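Local coordinates for protein pyruvate kinase (Toxoplasma gondii, PDB 3GG8) that probably catalyses the final step of glycolysis, passing the phosphoryl group of phosphoenolpyruvate to ADP to give pyruvate and ATP, at residues H36-I40 / L448-V454; P117-Q122 / N183-G188; M319-P323 / G353-T359. One frame throughout, in Å; residues are numbered along the deposited sequence.

Contact 1 (H36-I40 / L448-V454); sequences HRTRI and LQVIRGV
The Arg-37 side chain lies alongside Gly-453, with NE 3.4 Å from the Gly-453 CA. Bends at chi2 and chi3 (-73° and -59°) curl the chain back, so that the guanidinium meets the Gly-453 carbonyl edge-on. Arg-37 NH2 donates to Gly-453 O at 3.2 Å. This bond is almost straight and uses a lone pair in the carbonyl plane. The same guanidinium is gripped further by Pro-431 O at NH1 and, weakly, by Gln-433 O at NH2. In return, Gly-453 N donates to Arg-37 O at 3.0 Å, from above the plane of that carbonyl. Gly-453 sits third in a type II turn running from Ile-451 to Val-454, a place suited to its positive phi of 95°. A water lies within bonding distance of Val-454 O and Arg-37 O, and probably shares its protons among several acceptors.

Arg-452, the residue before Gly-453, lays its side chain against Arg-37 and Thr-38. Its CG packs 3.3 Å from Arg-37 O. Thr-38 OG1 lies over one face of the Arg-452 guanidinium, 3.6 Å from NE. The polar ends look elsewhere: Thr-38 OG1 bonds Glu-371, and Arg-452 NH2 bonds the carbonyls of Val-337 and Thr-341. Arg-39 reaches across with its chain, whose placing is somewhat doubtful. Its CD lies 3.1 Å from Ile-451 O, and Val-454 O stands over one face of its guanidinium.

The contact joins the start of the first barrel strand, 39-43, to the loop leading into strand 454-458 of the C-terminal alpha/beta domain. Three arginines meet here in a largely buried place. Backbone carbonyls probably help to offset the charge of Arg-37 and Arg-452; for Arg-39 no such bond is established across the contact.

Contact 2 (P117-Q122 / N183-G188); sequences PITLQQ and NTATIG
Backbone hydrogen bonds carry the contact between Ile-118 to Leu-120 and Ala-185 to Ile-187. Ile-118 and Ile-187 form one antiparallel hydrogen-bonded pair, with Ile-187 N 2.9 Å from Ile-118 O. Leu-120 and Ala-185 form the next, with Leu-120 N 2.9 Å from Ala-185 O. Thr-119 and Thr-186 make the non-hydrogen-bonded pair between them. Beyond the strands, a side chain takes over: Gln-122 N donates to Thr-184 OG1 at 3.0 Å.

Apolar contacts lie on the face that holds Ile-118, Leu-120, Ala-185 and Ile-187. The two isoleucines stand side by side. In both, chi1 near +60° sets CG1 between the backbone N and the carbonyl carbon, which brings Ile-118 CG1 within 3.8 Å of Ile-187 CG1. Leu-120 CD1 meets Ile-187 CG1 at an angle, 4.1 Å away. Leu-165, Leu-112 and Ala-161 add to this face.

Thr-119 and Thr-186 run side by side on the other face. Just past the strand ends, the amide oxygen Gln-121 OE1 touches the methyl Thr-184 CG2 at 3.4 Å.

With its exposed threonine face and its apolar face turned to the domain interior, the pair is a two-stranded antiparallel ribbon. It belongs to the small beta-rich B domain that pyruvate kinases insert into the barrel.

Contact 3 (M319-P323 / G353-T359); sequences MIKNP and GEFPVIT
Pro-323 lies over one face of the Phe-355 ring. Its CB is 4.1 Å from the ring centroid and 10° off the normal, a CH-pi contact. The ring edge points to backbone carbonyls: Lys-321 O is 3.6 Å from Phe-355 CE2, and Met-319 O also lies near the ring plane. Met-319 meets Thr-359 tip to tip. A bend at chi3 (82°) turns the methyl toward the helix, with Met-319 CE 3.8 Å from Thr-359 CA. Ile-358 CG2 touches both this methyl and Pro-323 O. One direct hydrogen bond joins the backbones, from Glu-354 N to Ile-320 O at 2.9 Å.

These segments belong to the (beta/alpha)8 barrel. Residues 319-323 lie in the loop after strand 309-312. Residues 353-359 run from the preceding loop into the first turn of helix 356-371, which comes after the eighth strand, 343-346, and the short helix 348-351.

A water ties the next shell together. It donates to Met-319 O at 2.6 Å and to Thr-359 OG1, and it accepts from Phe-355 N. Phe-355 is the N-cap residue of the helix. Its O accepts from both Thr-359 N and Thr-359 OG1, which anchors the threonine within the first turn. Further out, Leu-316 packs on Thr-359, Pro-325 packs on Met-319, and Thr-362 OG1 bonds Ile-358 O.

In the fold
Helix 356-371 connects two of the sites. It starts in contact 3 and ends at Glu-371, which bonds Arg-37 and Thr-38 of contact 1. The centres of contacts 1 and 3 are about 22 Å apart, and their nearest atoms about 7 Å. Contact 1 joins the barrel to the C-terminal alpha/beta domain. Contact 3 joins the loop after strand 309-312 to the start of helix 356-371. Contact 2 lies apart in the B domain, its centre about 32 Å from that of contact 3 and about 44 Å from that of contact 1. In this family the active site lies between the B domain and the barrel. In contact 2, Asn-183 packs on Arg-324 of the second subunit, the residue after Pro-323 there.

Contact 1 (H36-I40 / L448-V454)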
ATOM      1  N   HIS C  36     -30.142   8.625   4.426  1.00 27.03           N
ATOM      2  CA  HIS C  36     -28.953   8.590   5.297  1.00 27.42           C
ATOM      3  C   HIS C  36     -28.791   7.210   5.963  1.00 28.55           C
ATOM      4  O   HIS C  36     -29.781   6.499   6.207  1.00 27.86           O
ATOM      5  CB  HIS C  36     -29.043   9.672   6.369  1.00 27.30           C
ATOM      6  CG  HIS C  36     -30.143   9.441   7.356  1.00 25.90           C
ATOM      7  ND1 HIS C  36     -31.387  10.018   7.230  1.00 25.22           N
ATOM      8  CD2 HIS C  36     -30.200   8.669   8.466  1.00 24.31           C
ATOM      9  CE1 HIS C  36     -32.162   9.607   8.217  1.00 24.40           C
ATOM     10  NE2 HIS C  36     -31.465   8.795   8.985  1.00 22.97           N
ATOM     11  N   ARG C  37     -27.542   6.848   6.255  1.00 29.81           N
ATOM     12  CA  ARG C  37     -27.189   5.517   6.778  1.00 31.31           C
ATOM     13  C   ARG C  37     -27.176   5.422   8.309  1.00 32.02           C
ATOM     14  O   ARG C  37     -27.556   4.395   8.891  1.00 33.01           O
ATOM     15  CB  ARG C  37     -25.839   5.084   6.194  1.00 31.48           C
ATOM     16  CG  ARG C  37     -25.620   5.519   4.742  1.00 32.17           C
ATOM     17  CD  ARG C  37     -26.476   4.715   3.757  1.00 35.56           C
ATOM     18  NE  ARG C  37     -26.192   3.279   3.849  1.00 37.70           N
ATOM     19  CZ  ARG C  37     -25.134   2.678   3.304  1.00 36.88           C
ATOM     20  NH1 ARG C  37     -24.254   3.384   2.606  1.00 37.96           N
ATOM     21  NH2 ARG C  37     -24.955   1.370   3.457  1.00 35.41           N
ATOM     22  N   THR C  38     -26.748   6.498   8.963  1.00 32.53           N
ATOM     23  CA  THR C  38     -26.783   6.613  10.430  1.00 32.26           C
ATOM     24  C   THR C  38     -28.205   6.421  11.007  1.00 32.98           C
ATOM     25  O   THR C  38     -29.174   6.918  10.442  1.00 33.64           O
ATOM     26  CB  THR C  38     -26.117   7.965  10.885  1.00 32.20           C
ATOM     27  OG1 THR C  38     -24.832   8.107  10.243  1.00 30.80           O
ATOM     28  CG2 THR C  38     -25.920   8.017  12.376  1.00 30.11           C
ATOM     29  N   ARG C  39     -28.316   5.656  12.096  1.00 32.95           N
ATOM     30  CA  ARG C  39     -29.589   5.336  12.755  1.00 33.11           C
ATOM     31  C   ARG C  39     -29.955   6.392  13.813  1.00 33.02           C
ATOM     32  O   ARG C  39     -29.075   6.952  14.465  1.00 32.65           O
ATOM     33  CB  ARG C  39     -29.436   3.998  13.474  1.00 33.94           C
ATOM     34  CG  ARG C  39     -29.799   2.752  12.706  1.00 35.81           C
ATOM     35  CD  ARG C  39     -29.406   2.740  11.272  1.00 37.66           C
ATOM     36  NE  ARG C  39     -30.409   3.297  10.362  1.00 39.57           N
ATOM     37  CZ  ARG C  39     -31.579   2.733  10.051  1.00 40.97           C
ATOM     38  NH1 ARG C  39     -32.373   3.335   9.184  1.00 39.88           N
ATOM     39  NH2 ARG C  39     -31.973   1.588  10.603  1.00 43.34           N
ATOM     40  N   ILE C  40     -31.245   6.672  13.992  1.00 33.15           N
ATOM     41  CA  ILE C  40     -31.644   7.750  14.913  1.00 32.99           C
ATOM     42  C   ILE C  40     -32.442   7.196  16.094  1.00 33.69           C
ATOM     43  O   ILE C  40     -33.445   6.494  15.901  1.00 33.30           O
ATOM     44  CB  ILE C  40     -32.416   8.880  14.191  1.00 33.05           C
ATOM     45  CG1 ILE C  40     -31.524   9.554  13.127  1.00 32.36           C
ATOM     46  CG2 ILE C  40     -32.947   9.907  15.185  1.00 32.16           C
ATOM     47  CD1 ILE C  40     -32.248  10.516  12.221  1.00 32.71           C
ATOM     48  N   LEU C 448     -31.389  -4.911  14.564  1.00 32.90           N
ATOM     49  CA  LEU C 448     -30.680  -4.351  13.420  1.00 33.26           C
ATOM     50  C   LEU C 448     -30.994  -2.882  13.169  1.00 33.25           C
ATOM     51  O   LEU C 448     -30.375  -2.254  12.312  1.00 34.21           O
ATOM     52  CB  LEU C 448     -31.018  -5.184  12.173  1.00 33.05           C
ATOM     53  CG  LEU C 448     -30.056  -6.230  11.588  1.00 33.60           C
ATOM     54  CD1 LEU C 448     -28.868  -6.619  12.464  1.00 31.68           C
ATOM     55  CD2 LEU C 448     -30.837  -7.446  11.128  1.00 33.83           C
ATOM     56  N   GLN C 449     -31.943  -2.331  13.918  1.00 33.15           N
ATOM     57  CA  GLN C 449     -32.363  -0.940  13.726  1.00 33.04           C
ATOM     58  C   GLN C 449     -31.306   0.012  14.278  1.00 32.72           C
ATOM     59  O   GLN C 449     -31.409   1.224  14.144  1.00 31.54           O
ATOM     60  CB  GLN C 449     -33.707  -0.689  14.413  1.00 32.68           C
ATOM     61  CG  GLN C 449     -34.842  -1.560  13.886  1.00 33.45           C
ATOM     62  CD  GLN C 449     -35.080  -1.379  12.403  1.00 34.06           C
ATOM     63  OE1 GLN C 449     -35.179  -0.251  11.902  1.00 33.75           O
ATOM     64  NE2 GLN C 449     -35.201  -2.493  11.693  1.00 34.06           N
ATOM     65  N   VAL C 450     -30.274  -0.587  14.859  1.00 32.39           N
ATOM     66  CA  VAL C 450     -29.213   0.107  15.569  1.00 32.07           C
ATOM     67  C   VAL C 450     -27.876   0.082  14.768  1.00 31.75           C
ATOM     68  O   VAL C 450     -26.856   0.614  15.212  1.00 31.45           O
ATOM     69  CB  VAL C 450     -29.180  -0.510  17.015  1.00 31.99           C
ATOM     70  CG1 VAL C 450     -27.888  -1.104  17.379  1.00 31.55           C
ATOM     71  CG2 VAL C 450     -29.759   0.449  18.069  1.00 31.00           C
ATOM     72  N   ILE C 451     -27.924  -0.502  13.562  1.00 31.57           N
ATOM     73  CA  ILE C 451     -26.752  -0.714  12.700  1.00 31.43           C
ATOM     74  C   ILE C 451     -26.735   0.307  11.530  1.00 31.97           C
ATOM     75  O   ILE C 451     -27.642   0.306  10.699  1.00 31.37           O
ATOM     76  CB  ILE C 451     -26.720  -2.178  12.099  1.00 31.70           C
ATOM     77  CG1 ILE C 451     -26.918  -3.269  13.169  1.00 31.14           C
ATOM     78  CG2 ILE C 451     -25.412  -2.451  11.341  1.00 31.71           C
ATOM     79  CD1 ILE C 451     -25.930  -3.204  14.351  1.00 29.61           C
ATOM     80  N   ARG C 452     -25.702   1.163  11.468  1.00 32.12           N
ATOM     81  CA  ARG C 452     -25.547   2.099  10.352  1.00 32.38           C
ATOM     82  C   ARG C 452     -25.479   1.378   8.998  1.00 32.95           C
ATOM     83  O   ARG C 452     -24.732   0.423   8.832  1.00 33.60           O
ATOM     84  CB  ARG C 452     -24.311   2.997  10.523  1.00 32.67           C
ATOM     85  CG  ARG C 452     -24.318   4.178   9.567  1.00 32.57           C
ATOM     86  CD  ARG C 452     -22.949   4.687   9.136  1.00 32.86           C
ATOM     87  NE  ARG C 452     -22.348   5.532  10.142  1.00 30.93           N
ATOM     88  CZ  ARG C 452     -21.403   6.446   9.926  1.00 28.73           C
ATOM     89  NH1 ARG C 452     -20.921   6.693   8.717  1.00 28.35           N
ATOM     90  NH2 ARG C 452     -20.952   7.126  10.951  1.00 25.44           N
ATOM     91  N   GLY C 453     -26.275   1.838   8.042  1.00 33.44           N
ATOM     92  CA  GLY C 453     -26.161   1.394   6.670  1.00 34.81           C
ATOM     93  C   GLY C 453     -27.107   0.266   6.342  1.00 36.02           C
ATOM     94  O   GLY C 453     -27.200  -0.153   5.184  1.00 36.31           O
ATOM     95  N   VAL C 454     -27.783  -0.237   7.371  1.00 36.36           N
ATOM     96  CA  VAL C 454     -28.728  -1.334   7.240  1.00 36.61           C
ATOM     97  C   VAL C 454     -30.168  -0.830   7.242  1.00 36.87           C
ATOM     98  O   VAL C 454     -30.535  -0.025   8.082  1.00 36.59           O
ATOM     99  CB  VAL C 454     -28.523  -2.393   8.380  1.00 36.18           C
ATOM    100  CG1 VAL C 454     -29.612  -3.479   8.356  1.00 36.90           C
ATOM    101  CG2 VAL C 454     -27.162  -3.040   8.254  1.00 35.65           C
TER
HETATM  102  O   HOH W   1     -29.476   2.438   7.420  1.00 33.54           O

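Contact 2 (P117-Q122 / N183-G188)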
ATOM      1  N   PRO C 117     -32.016  28.669  48.232  1.00 37.81           N
ATOM      2  CA  PRO C 117     -30.718  28.347  47.642  1.00 37.56           C
ATOM      3  C   PRO C 117     -29.580  29.085  48.345  1.00 37.40           C
ATOM      4  O   PRO C 117     -29.794  30.145  48.952  1.00 37.18           O
ATOM      5  CB  PRO C 117     -30.858  28.831  46.191  1.00 37.72           C
ATOM      6  CG  PRO C 117     -32.339  28.925  45.957  1.00 37.62           C
ATOM      7  CD  PRO C 117     -32.883  29.374  47.273  1.00 37.85           C
ATOM      8  N   ILE C 118     -28.385  28.507  48.276  1.00 37.07           N
ATOM      9  CA  ILE C 118     -27.214  29.056  48.959  1.00 37.12           C
ATOM     10  C   ILE C 118     -26.133  29.432  47.953  1.00 36.91           C
ATOM     11  O   ILE C 118     -25.902  28.724  46.975  1.00 36.94           O
ATOM     12  CB  ILE C 118     -26.639  28.084  50.039  1.00 36.87           C
ATOM     13  CG1 ILE C 118     -26.275  26.724  49.426  1.00 36.92           C
ATOM     14  CG2 ILE C 118     -27.635  27.908  51.172  1.00 36.80           C
ATOM     15  CD1 ILE C 118     -25.257  25.926  50.223  1.00 37.25           C
ATOM     16  N   THR C 119     -25.465  30.551  48.187  1.00 36.92           N
ATOM     17  CA  THR C 119     -24.390  30.908  47.281  1.00 37.26           C
ATOM     18  C   THR C 119     -23.047  30.794  47.997  1.00 37.37           C
ATOM     19  O   THR C 119     -22.840  31.409  49.051  1.00 37.25           O
ATOM     20  CB  THR C 119     -24.597  32.293  46.576  1.00 36.98           C
ATOM     21  OG1 THR C 119     -24.018  33.326  47.360  1.00 37.12           O
ATOM     22  CG2 THR C 119     -26.072  32.596  46.355  1.00 37.00           C
ATOM     23  N   LEU C 120     -22.158  29.971  47.436  1.00 37.56           N
ATOM     24  CA  LEU C 120     -20.816  29.810  47.980  1.00 38.09           C
ATOM     25  C   LEU C 120     -19.824  30.631  47.186  1.00 38.24           C
ATOM     26  O   LEU C 120     -19.951  30.757  45.968  1.00 38.27           O
ATOM     27  CB  LEU C 120     -20.390  28.348  48.010  1.00 38.29           C
ATOM     28  CG  LEU C 120     -21.253  27.485  48.923  1.00 39.17           C
ATOM     29  CD1 LEU C 120     -22.202  26.648  48.076  1.00 39.66           C
ATOM     30  CD2 LEU C 120     -20.388  26.613  49.808  1.00 39.69           C
ATOM     31  N   GLN C 121     -18.849  31.189  47.899  1.00 38.41           N
ATOM     32  CA  GLN C 121     -17.833  32.058  47.322  1.00 38.73           C
ATOM     33  C   GLN C 121     -16.580  31.251  47.028  1.00 38.66           C
ATOM     34  O   GLN C 121     -16.244  30.325  47.771  1.00 38.62           O
ATOM     35  CB  GLN C 121     -17.468  33.154  48.328  1.00 38.70           C
ATOM     36  CG  GLN C 121     -17.595  34.561  47.787  1.00 39.71           C
ATOM     37  CD  GLN C 121     -19.042  34.968  47.656  1.00 41.30           C
ATOM     38  OE1 GLN C 121     -19.507  35.312  46.566  1.00 41.65           O
ATOM     39  NE2 GLN C 121     -19.780  34.893  48.762  1.00 41.32           N
ATOM     40  N   GLN C 122     -15.871  31.616  45.963  1.00 38.71           N
ATOM     41  CA  GLN C 122     -14.593  30.975  45.649  1.00 38.44           C
ATOM     42  C   GLN C 122     -13.647  31.006  46.848  1.00 37.87           C
ATOM     43  O   GLN C 122     -13.458  32.050  47.473  1.00 38.19           O
ATOM     44  CB  GLN C 122     -13.933  31.620  44.430  1.00 38.52           C
ATOM     45  CG  GLN C 122     -12.547  31.051  44.142  1.00 39.40           C
ATOM     46  CD  GLN C 122     -11.987  31.492  42.816  1.00 39.93           C
ATOM     47  OE1 GLN C 122     -12.724  31.654  41.838  1.00 39.52           O
ATOM     48  NE2 GLN C 122     -10.668  31.675  42.765  1.00 40.29           N
ATOM     49  N   ASN C 183     -14.970  27.780  42.604  1.00 39.69           N
ATOM     50  CA  ASN C 183     -15.617  28.932  41.982  1.00 39.96           C
ATOM     51  C   ASN C 183     -16.778  29.443  42.843  1.00 40.06           C
ATOM     52  O   ASN C 183     -17.202  28.771  43.794  1.00 40.27           O
ATOM     53  CB  ASN C 183     -16.096  28.578  40.568  1.00 39.87           C
ATOM     54  CG  ASN C 183     -17.157  27.488  40.559  1.00 40.67           C
ATOM     55  OD1 ASN C 183     -18.243  27.666  40.004  1.00 40.42           O
ATOM     56  ND2 ASN C 183     -16.846  26.348  41.170  1.00 40.58           N
ATOM     57  N   THR C 184     -17.265  30.642  42.517  1.00 40.22           N
ATOM     58  CA  THR C 184     -18.481  31.204  43.115  1.00 40.42           C
ATOM     59  C   THR C 184     -19.730  30.695  42.370  1.00 40.30           C
ATOM     60  O   THR C 184     -19.818  30.799  41.146  1.00 40.31           O
ATOM     61  CB  THR C 184     -18.436  32.749  43.101  1.00 40.66           C
ATOM     62  OG1 THR C 184     -17.252  33.191  43.778  1.00 40.84           O
ATOM     63  CG2 THR C 184     -19.677  33.353  43.780  1.00 40.81           C
ATOM     64  N   ALA C 185     -20.678  30.124  43.108  1.00 40.09           N
ATOM     65  CA  ALA C 185     -21.916  29.617  42.504  1.00 39.51           C
ATOM     66  C   ALA C 185     -23.111  29.610  43.466  1.00 39.31           C
ATOM     67  O   ALA C 185     -22.955  29.704  44.687  1.00 38.90           O
ATOM     68  CB  ALA C 185     -21.695  28.228  41.901  1.00 39.33           C
ATOM     69  N   THR C 186     -24.305  29.515  42.892  1.00 39.28           N
ATOM     70  CA  THR C 186     -25.547  29.453  43.646  1.00 39.31           C
ATOM     71  C   THR C 186     -26.162  28.086  43.416  1.00 39.39           C
ATOM     72  O   THR C 186     -26.449  27.707  42.276  1.00 39.43           O
ATOM     73  CB  THR C 186     -26.527  30.558  43.194  1.00 39.25           C
ATOM     74  OG1 THR C 186     -26.021  31.830  43.611  1.00 40.13           O
ATOM     75  CG2 THR C 186     -27.916  30.354  43.799  1.00 39.51           C
ATOM     76  N   ILE C 187     -26.359  27.334  44.493  1.00 39.06           N
ATOM     77  CA  ILE C 187     -26.954  26.004  44.347  1.00 38.83           C
ATOM     78  C   ILE C 187     -28.289  25.883  45.086  1.00 38.37           C
ATOM     79  O   ILE C 187     -28.466  26.442  46.170  1.00 38.10           O
ATOM     80  CB  ILE C 187     -25.961  24.846  44.739  1.00 39.01           C
ATOM     81  CG1 ILE C 187     -25.405  25.050  46.156  1.00 38.80           C
ATOM     82  CG2 ILE C 187     -24.823  24.739  43.707  1.00 38.32           C
ATOM     83  CD1 ILE C 187     -24.824  23.796  46.788  1.00 39.19           C
ATOM     84  N   GLY C 188     -29.223  25.168  44.461  1.00 37.97           N
ATOM     85  CA  GLY C 188     -30.478  24.794  45.088  1.00 37.74           C
ATOM     86  C   GLY C 188     -30.318  23.474  45.816  1.00 37.90           C
ATOM     87  O   GLY C 188     -29.201  22.976  45.978  1.00 37.95           O
TER

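Contact 3 (M319-P323 / G353-T359)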
ATOM      1  N   MET C 319     -32.706  22.937  20.324  1.00 35.20           N
ATOM      2  CA  MET C 319     -33.954  22.678  19.595  1.00 35.60           C
ATOM      3  C   MET C 319     -35.133  22.272  20.490  1.00 35.42           C
ATOM      4  O   MET C 319     -36.266  22.127  20.019  1.00 35.25           O
ATOM      5  CB  MET C 319     -33.728  21.644  18.485  1.00 35.48           C
ATOM      6  CG  MET C 319     -32.835  22.144  17.358  1.00 35.11           C
ATOM      7  SD  MET C 319     -32.855  20.991  15.974  1.00 36.44           S
ATOM      8  CE  MET C 319     -34.362  21.472  15.131  1.00 35.11           C
ATOM      9  N   ILE C 320     -34.856  22.063  21.776  1.00 35.37           N
ATOM     10  CA  ILE C 320     -35.911  21.951  22.766  1.00 35.44           C
ATOM     11  C   ILE C 320     -36.815  23.190  22.684  1.00 35.60           C
ATOM     12  O   ILE C 320     -38.020  23.103  22.920  1.00 35.58           O
ATOM     13  CB  ILE C 320     -35.340  21.775  24.197  1.00 35.67           C
ATOM     14  CG1 ILE C 320     -34.766  20.372  24.351  1.00 34.17           C
ATOM     15  CG2 ILE C 320     -36.435  22.031  25.254  1.00 35.31           C
ATOM     16  CD1 ILE C 320     -33.820  20.209  25.510  1.00 36.72           C
ATOM     17  N   LYS C 321     -36.220  24.323  22.296  1.00 35.99           N
ATOM     18  CA  LYS C 321     -36.898  25.619  22.225  1.00 36.45           C
ATOM     19  C   LYS C 321     -36.831  26.320  20.859  1.00 36.33           C
ATOM     20  O   LYS C 321     -37.563  27.271  20.614  1.00 36.68           O
ATOM     21  CB  LYS C 321     -36.345  26.545  23.325  1.00 36.80           C
ATOM     22  CG  LYS C 321     -36.316  25.886  24.733  1.00 38.13           C
ATOM     23  CD  LYS C 321     -37.540  26.211  25.610  1.00 42.57           C
ATOM     24  CE  LYS C 321     -38.855  25.496  25.189  1.00 44.49           C
ATOM     25  NZ  LYS C 321     -39.862  26.421  24.527  1.00 43.64           N
ATOM     26  N   ASN C 322     -35.957  25.859  19.973  1.00 36.31           N
ATOM     27  CA  ASN C 322     -35.736  26.519  18.684  1.00 36.18           C
ATOM     28  C   ASN C 322     -35.936  25.570  17.502  1.00 35.84           C
ATOM     29  O   ASN C 322     -35.614  24.391  17.606  1.00 35.67           O
ATOM     30  CB  ASN C 322     -34.338  27.156  18.654  1.00 36.68           C
ATOM     31  CG  ASN C 322     -34.118  28.161  19.795  1.00 37.40           C
ATOM     32  OD1 ASN C 322     -33.067  28.178  20.417  1.00 38.33           O
ATOM     33  ND2 ASN C 322     -35.111  29.004  20.057  1.00 39.70           N
ATOM     34  N   PRO C 323     -36.517  26.067  16.387  1.00 35.72           N
ATOM     35  CA  PRO C 323     -36.761  25.213  15.204  1.00 35.48           C
ATOM     36  C   PRO C 323     -35.505  24.909  14.374  1.00 35.05           C
ATOM     37  O   PRO C 323     -35.552  24.121  13.431  1.00 34.76           O
ATOM     38  CB  PRO C 323     -37.782  26.018  14.382  1.00 35.11           C
ATOM     39  CG  PRO C 323     -37.568  27.455  14.791  1.00 35.96           C
ATOM     40  CD  PRO C 323     -37.021  27.445  16.206  1.00 35.90           C
ATOM     41  N   GLY C 353     -39.530  18.563  23.987  1.00 34.85           N
ATOM     42  CA  GLY C 353     -39.169  19.633  23.066  1.00 35.57           C
ATOM     43  C   GLY C 353     -40.365  20.278  22.410  1.00 35.67           C
ATOM     44  O   GLY C 353     -41.409  19.631  22.291  1.00 36.61           O
ATOM     45  N   GLU C 354     -40.220  21.528  21.960  1.00 35.36           N
ATOM     46  CA  GLU C 354     -41.290  22.186  21.196  1.00 35.11           C
ATOM     47  C   GLU C 354     -41.361  21.729  19.736  1.00 34.85           C
ATOM     48  O   GLU C 354     -42.371  21.944  19.067  1.00 35.14           O
ATOM     49  CB  GLU C 354     -41.180  23.715  21.272  1.00 35.49           C
ATOM     50  CG  GLU C 354     -41.648  24.349  22.593  1.00 37.42           C
ATOM     51  CD  GLU C 354     -43.095  24.016  22.952  1.00 40.07           C
ATOM     52  OE1 GLU C 354     -43.975  24.148  22.074  1.00 41.17           O
ATOM     53  OE2 GLU C 354     -43.349  23.619  24.115  1.00 41.77           O
ATOM     54  N   PHE C 355     -40.293  21.097  19.248  1.00 34.44           N
ATOM     55  CA  PHE C 355     -40.197  20.687  17.847  1.00 34.23           C
ATOM     56  C   PHE C 355     -39.694  19.239  17.689  1.00 33.76           C
ATOM     57  O   PHE C 355     -38.665  19.005  17.057  1.00 32.79           O
ATOM     58  CB  PHE C 355     -39.303  21.675  17.067  1.00 34.42           C
ATOM     59  CG  PHE C 355     -39.710  23.118  17.227  1.00 35.08           C
ATOM     60  CD1 PHE C 355     -40.719  23.673  16.419  1.00 35.33           C
ATOM     61  CD2 PHE C 355     -39.099  23.925  18.194  1.00 34.31           C
ATOM     62  CE1 PHE C 355     -41.111  25.023  16.569  1.00 33.91           C
ATOM     63  CE2 PHE C 355     -39.472  25.279  18.345  1.00 34.98           C
ATOM     64  CZ  PHE C 355     -40.486  25.824  17.533  1.00 34.56           C
ATOM     65  N   PRO C 356     -40.424  18.255  18.263  1.00 33.33           N
ATOM     66  CA  PRO C 356     -39.907  16.890  18.182  1.00 33.26           C
ATOM     67  C   PRO C 356     -39.675  16.377  16.750  1.00 33.81           C
ATOM     68  O   PRO C 356     -38.612  15.807  16.496  1.00 34.25           O
ATOM     69  CB  PRO C 356     -40.965  16.042  18.911  1.00 33.21           C
ATOM     70  CG  PRO C 356     -42.174  16.901  19.037  1.00 32.73           C
ATOM     71  CD  PRO C 356     -41.696  18.329  19.003  1.00 33.09           C
ATOM     72  N   VAL C 357     -40.633  16.562  15.834  1.00 33.23           N
ATOM     73  CA  VAL C 357     -40.488  15.971  14.500  1.00 33.21           C
ATOM     74  C   VAL C 357     -39.505  16.765  13.647  1.00 33.21           C
ATOM     75  O   VAL C 357     -38.689  16.170  12.940  1.00 32.81           O
ATOM     76  CB  VAL C 357     -41.842  15.626  13.753  1.00 32.91           C
ATOM     77  CG1 VAL C 357     -43.050  15.762  14.661  1.00 32.08           C
ATOM     78  CG2 VAL C 357     -42.003  16.433  12.485  1.00 33.80           C
ATOM     79  N   ILE C 358     -39.565  18.099  13.750  1.00 33.60           N
ATOM     80  CA  ILE C 358     -38.573  18.977  13.137  1.00 33.62           C
ATOM     81  C   ILE C 358     -37.148  18.651  13.608  1.00 34.00           C
ATOM     82  O   ILE C 358     -36.203  18.717  12.817  1.00 34.10           O
ATOM     83  CB  ILE C 358     -38.931  20.488  13.316  1.00 33.99           C
ATOM     84  CG1 ILE C 358     -40.156  20.830  12.457  1.00 34.04           C
ATOM     85  CG2 ILE C 358     -37.754  21.384  12.924  1.00 32.31           C
ATOM     86  CD1 ILE C 358     -40.511  22.315  12.376  1.00 34.30           C
ATOM     87  N   THR C 359     -36.991  18.283  14.878  1.00 33.70           N
ATOM     88  CA  THR C 359     -35.685  17.900  15.386  1.00 33.75           C
ATOM     89  C   THR C 359     -35.211  16.594  14.724  1.00 34.02           C
ATOM     90  O   THR C 359     -34.035  16.466  14.383  1.00 34.37           O
ATOM     91  CB  THR C 359     -35.650  17.809  16.937  1.00 33.67           C
ATOM     92  OG1 THR C 359     -36.181  19.018  17.501  1.00 32.63           O
ATOM     93  CG2 THR C 359     -34.217  17.625  17.443  1.00 33.24           C
TER
HETATM   94  O   HOH W   2     -37.758  19.957  20.124  1.00 35.68           O